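Local coordinates for protein Pcdhgc3 (Mus musculus, PDB 4ZI8) that probably acts as a calcium-dependent cell-adhesion protein that may help set up and maintain specific neuronal connections in the brain, at residues 135-146 against 184-195. Residues are numbered along the deposited sequence; the frame is centred on the assembly and turned at random.
With CA (calcium ion), chain R; CA (calcium ion), chain Q.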
loop_
_atom_site.group_PDB
_atom_site.type_symbol
_atom_site.label_atom_id
_atom_site.label_comp_id
_atom_site.label_asym_id
_atom_site.label_seq_id
_atom_site.Cartn_x
_atom_site.Cartn_y
_atom_site.Cartn_z
ATOM N N SER B 135 5.839 -2.061 -0.341
ATOM C CA SER B 135 6.800 -1.042 -0.803
ATOM C C SER B 135 7.769 -0.658 0.282
ATOM O O SER B 135 7.380 -0.524 1.439
ATOM C CB SER B 135 6.081 0.212 -1.291
ATOM O OG SER B 135 7.012 1.266 -1.569
ATOM N N GLU B 136 9.032 -0.434 -0.082
ATOM C CA GLU B 136 10.016 -0.009 0.901
ATOM C C GLU B 136 9.714 1.409 1.340
ATOM O O GLU B 136 10.312 1.902 2.291
ATOM C CB GLU B 136 11.448 -0.080 0.357
ATOM C CG GLU B 136 11.659 0.718 -0.925
ATOM C CD GLU B 136 13.110 0.757 -1.352
ATOM O OE1 GLU B 136 14.015 0.573 -0.506
ATOM O OE2 GLU B 136 13.336 0.951 -2.544
ATOM N N ALA B 137 8.792 2.064 0.644
ATOM C CA ALA B 137 8.441 3.444 0.956
ATOM C C ALA B 137 7.333 3.548 2.005
ATOM O O ALA B 137 6.924 4.655 2.351
ATOM C CB ALA B 137 8.023 4.168 -0.314
ATOM N N LEU B 138 6.832 2.423 2.505
ATOM C CA LEU B 138 5.748 2.468 3.499
ATOM C C LEU B 138 6.290 2.865 4.864
ATOM O O LEU B 138 7.406 2.506 5.229
ATOM C CB LEU B 138 5.017 1.135 3.607
ATOM C CG LEU B 138 4.180 0.728 2.391
ATOM C CD1 LEU B 138 2.999 -0.167 2.799
ATOM C CD2 LEU B 138 3.714 1.918 1.589
ATOM N N ALA B 139 5.505 3.619 5.613
ATOM C CA ALA B 139 6.008 4.143 6.865
ATOM C C ALA B 139 5.888 3.119 7.971
ATOM O O ALA B 139 4.910 2.379 8.046
ATOM C CB ALA B 139 5.273 5.424 7.246
ATOM N N PRO B 140 6.902 3.066 8.838
ATOM C CA PRO B 140 6.769 2.324 10.084
ATOM C C PRO B 140 5.473 2.699 10.776
ATOM O O PRO B 140 5.163 3.896 10.870
ATOM C CB PRO B 140 7.973 2.781 10.899
ATOM C CG PRO B 140 8.988 3.189 9.872
ATOM C CD PRO B 140 8.205 3.747 8.720
ATOM N N GLY B 141 4.743 1.697 11.249
ATOM C CA GLY B 141 3.499 1.937 11.955
ATOM C C GLY B 141 2.378 1.323 11.157
ATOM O O GLY B 141 1.281 1.059 11.663
ATOM N N THR B 142 2.674 1.084 9.889
ATOM C CA THR B 142 1.736 0.425 8.998
ATOM C C THR B 142 1.501 -1.012 9.466
ATOM O O THR B 142 2.425 -1.708 9.927
ATOM C CB THR B 142 2.263 0.473 7.545
ATOM O OG1 THR B 142 2.439 1.836 7.165
ATOM C CG2 THR B 142 1.302 -0.169 6.577
ATOM N N ARG B 143 0.257 -1.458 9.388
ATOM C CA ARG B 143 -0.069 -2.803 9.868
ATOM C C ARG B 143 -0.608 -3.667 8.734
ATOM O O ARG B 143 -1.217 -3.167 7.789
ATOM C CB ARG B 143 -1.056 -2.709 11.034
ATOM C CG ARG B 143 -0.494 -1.872 12.174
ATOM C CD ARG B 143 -1.349 -1.894 13.414
ATOM N NE ARG B 143 -2.596 -1.176 13.222
ATOM C CZ ARG B 143 -3.574 -1.136 14.120
ATOM N NH1 ARG B 143 -3.439 -1.780 15.277
ATOM N NH2 ARG B 143 -4.683 -0.455 13.858
ATOM N N PHE B 144 -0.343 -4.962 8.815
ATOM C CA PHE B 144 -0.708 -5.909 7.783
ATOM C C PHE B 144 -1.388 -7.074 8.451
ATOM O O PHE B 144 -0.764 -7.771 9.225
ATOM C CB PHE B 144 0.527 -6.377 7.028
ATOM C CG PHE B 144 1.352 -5.250 6.494
ATOM C CD1 PHE B 144 2.273 -4.606 7.302
ATOM C CD2 PHE B 144 1.182 -4.810 5.189
ATOM C CE1 PHE B 144 3.027 -3.534 6.817
ATOM C CE2 PHE B 144 1.926 -3.756 4.695
ATOM C CZ PHE B 144 2.856 -3.119 5.512
ATOM N N PRO B 145 -2.673 -7.274 8.182
ATOM C CA PRO B 145 -3.353 -8.423 8.791
ATOM C C PRO B 145 -2.858 -9.735 8.183
ATOM O O PRO B 145 -2.586 -9.817 6.984
ATOM C CB PRO B 145 -4.825 -8.187 8.463
ATOM C CG PRO B 145 -4.922 -6.757 8.039
ATOM C CD PRO B 145 -3.587 -6.405 7.427
ATOM N N LEU B 146 -2.717 -10.742 9.027
ATOM C CA LEU B 146 -2.271 -12.060 8.611
ATOM C C LEU B 146 -3.442 -13.053 8.665
ATOM O O LEU B 146 -4.433 -12.790 9.353
ATOM C CB LEU B 146 -1.136 -12.520 9.510
ATOM C CG LEU B 146 0.089 -11.599 9.504
ATOM C CD1 LEU B 146 1.140 -12.097 10.477
ATOM C CD2 LEU B 146 0.649 -11.475 8.095
ATOM N N ALA B 184 -3.557 -12.164 14.168
ATOM C CA ALA B 184 -2.333 -11.418 14.314
ATOM C C ALA B 184 -2.201 -10.378 13.178
ATOM O O ALA B 184 -2.791 -10.537 12.104
ATOM C CB ALA B 184 -1.161 -12.366 14.317
ATOM N N GLU B 185 -1.449 -9.314 13.424
ATOM C CA GLU B 185 -1.059 -8.411 12.343
ATOM C C GLU B 185 0.401 -8.090 12.487
ATOM O O GLU B 185 0.902 -7.961 13.601
ATOM C CB GLU B 185 -1.896 -7.134 12.348
ATOM C CG GLU B 185 -1.846 -6.345 13.645
ATOM C CD GLU B 185 -2.845 -5.187 13.671
ATOM O OE1 GLU B 185 -3.592 -5.014 12.680
ATOM O OE2 GLU B 185 -2.891 -4.463 14.694
ATOM N N LEU B 186 1.111 -8.004 11.371
ATOM C CA LEU B 186 2.456 -7.453 11.416
ATOM C C LEU B 186 2.370 -5.971 11.649
ATOM O O LEU B 186 1.466 -5.312 11.144
ATOM C CB LEU B 186 3.219 -7.686 10.123
ATOM C CG LEU B 186 3.412 -9.114 9.675
ATOM C CD1 LEU B 186 4.079 -9.010 8.325
ATOM C CD2 LEU B 186 4.283 -9.865 10.649
ATOM N N VAL B 187 3.318 -5.436 12.402
ATOM C CA VAL B 187 3.452 -4.000 12.509
ATOM C C VAL B 187 4.826 -3.643 12.005
ATOM O O VAL B 187 5.830 -4.146 12.528
ATOM C CB VAL B 187 3.292 -3.510 13.942
ATOM C CG1 VAL B 187 3.518 -2.000 14.004
ATOM C CG2 VAL B 187 1.916 -3.903 14.472
ATOM N N LEU B 188 4.885 -2.766 11.010
ATOM C CA LEU B 188 6.179 -2.389 10.435
ATOM C C LEU B 188 6.890 -1.462 11.408
ATOM O O LEU B 188 6.437 -0.345 11.652
ATOM C CB LEU B 188 5.984 -1.740 9.076
ATOM C CG LEU B 188 7.285 -1.397 8.344
ATOM C CD1 LEU B 188 7.997 -2.688 7.908
ATOM C CD2 LEU B 188 6.992 -0.492 7.161
ATOM N N GLU B 189 7.988 -1.946 11.990
ATOM C CA GLU B 189 8.697 -1.234 13.053
ATOM C C GLU B 189 9.927 -0.491 12.541
ATOM O O GLU B 189 10.272 0.564 13.056
ATOM C CB GLU B 189 9.122 -2.209 14.151
ATOM C CG GLU B 189 7.978 -2.891 14.800
ATOM C CD GLU B 189 7.758 -2.386 16.181
ATOM O OE1 GLU B 189 8.745 -1.924 16.790
ATOM O OE2 GLU B 189 6.607 -2.435 16.658
ATOM N N ARG B 190 10.591 -1.067 11.540
ATOM C CA ARG B 190 11.711 -0.432 10.862
ATOM C C ARG B 190 11.442 -0.506 9.367
ATOM O O ARG B 190 10.990 -1.528 8.868
ATOM C CB ARG B 190 13.038 -1.113 11.239
ATOM C CG ARG B 190 13.232 -1.258 12.776
ATOM C CD ARG B 190 14.574 -1.871 13.209
ATOM N NE ARG B 190 15.744 -1.334 12.499
ATOM C CZ ARG B 190 16.410 -1.999 11.567
ATOM N NH1 ARG B 190 16.031 -3.219 11.223
ATOM N NH2 ARG B 190 17.456 -1.456 10.990
ATOM N N ALA B 191 11.686 0.584 8.664
ATOM C CA ALA B 191 11.479 0.653 7.216
ATOM C C ALA B 191 12.153 -0.490 6.476
ATOM O O ALA B 191 13.263 -0.900 6.840
ATOM C CB ALA B 191 11.995 1.961 6.685
ATOM N N LEU B 192 11.469 -1.017 5.461
ATOM C CA LEU B 192 12.077 -1.981 4.552
ATOM C C LEU B 192 13.032 -1.240 3.629
ATOM O O LEU B 192 12.926 -0.022 3.468
ATOM C CB LEU B 192 11.023 -2.716 3.729
ATOM C CG LEU B 192 9.976 -3.488 4.522
ATOM C CD1 LEU B 192 8.898 -3.991 3.580
ATOM C CD2 LEU B 192 10.640 -4.640 5.260
ATOM N N ASP B 193 13.941 -1.980 3.001
ATOM C CA ASP B 193 14.921 -1.391 2.109
ATOM C C ASP B 193 15.224 -2.381 1.006
ATOM O O ASP B 193 15.936 -3.342 1.230
ATOM C CB ASP B 193 16.196 -1.013 2.846
ATOM C CG ASP B 193 17.222 -0.342 1.933
ATOM O OD1 ASP B 193 16.896 -0.012 0.775
ATOM O OD2 ASP B 193 18.364 -0.125 2.369
ATOM N N TRP B 194 14.681 -2.136 -0.195
ATOM C CA TRP B 194 14.821 -3.066 -1.313
ATOM C C TRP B 194 16.272 -3.284 -1.688
ATOM O O TRP B 194 16.656 -4.410 -2.065
ATOM C CB TRP B 194 14.059 -2.577 -2.557
ATOM C CG TRP B 194 14.105 -3.584 -3.683
ATOM C CD1 TRP B 194 13.169 -4.550 -3.969
ATOM C CD2 TRP B 194 15.148 -3.738 -4.657
ATOM N NE1 TRP B 194 13.570 -5.285 -5.064
ATOM C CE2 TRP B 194 14.781 -4.814 -5.496
ATOM C CE3 TRP B 194 16.362 -3.078 -4.890
ATOM C CZ2 TRP B 194 15.571 -5.234 -6.558
ATOM C CZ3 TRP B 194 17.149 -3.490 -5.953
ATOM C CH2 TRP B 194 16.751 -4.575 -6.766
ATOM N N GLU B 195 17.056 -2.214 -1.581
ATOM C CA GLU B 195 18.449 -2.260 -1.983
ATOM C C GLU B 195 19.242 -3.196 -1.095
ATOM O O GLU B 195 20.228 -3.761 -1.538
ATOM C CB GLU B 195 19.078 -0.863 -1.968
ATOM C CG GLU B 195 18.733 -0.002 -3.186
ATOM C CD GLU B 195 17.311 0.531 -3.161
ATOM O OE1 GLU B 195 16.763 0.688 -2.057
ATOM O OE2 GLU B 195 16.732 0.800 -4.239
HETATM CA CA CA R . 16.000 1.780 -0.327
HETATM CA CA CA Q . 14.928 1.714 -4.150
HETATM O O HOH W 1 9.265 0.145 4.487
HETATM O O HOH W 2 -3.682 -13.791 12.092
HETATM O O HOH W 3 15.949 2.541 1.781
HETATM O O HOH W 4 18.103 2.993 -0.621
#
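Glu136 and Glu195 each bridge two calcium ions, and Asp193 joins them on one. Glu136 OE1, 2.3 Å from the calcium ion shared with Asp193, binds it together with Asp193 OD1 and Glu195 OE1, while OE2 of each glutamate holds the second ion; a two-oxygen acid on a long chain suits such a bridge. Chi1 of 56° tucks Glu136 CG over its own backbone, flanked by N and C, and the extended chain beyond delivers the carboxylate. Trp194 N also donates to Glu136 OE1 (2.8 Å), from above the carboxylate plane, which should help fix its rotation. Asp229 and two waters complete the Asp193 site, while Asp226, Ala227, Asp229 and Asp262 complete the other. This is the calcium-bound linker between successive cadherin repeats, expected to stiffen the rod of extracellular domains; here the second repeat meets the third.

Away from the metals, strand 143-145 runs antiparallel to 184-188 at the edge of a three-stranded sheet. Phe144 and Leu186 are a hydrogen-bonded pair, and the pairing continues into the turn, where Leu188 N meets Thr142 O almost straight (176°) and Gly141 N reaches Leu188 O at 2.7 Å. Gly141 is third in the type II turn Ala139-Thr142; its positive phi (117°) would press a CB against Pro140 O, hence glycine.

On one face, Arg143 NH1 makes a 2.8 Å salt bridge to Glu185 OE2, which Gln175 also bonds; Arg143's aliphatic CG lies alongside Val187 CG2. The other face is apolar, suiting the core: Leu146 CD1 packs on Leu186 CG (3.8 Å), Leu188 CB lies at the Phe144 ring edge, and strand 130-135 touches Phe144, Leu146 and Leu186.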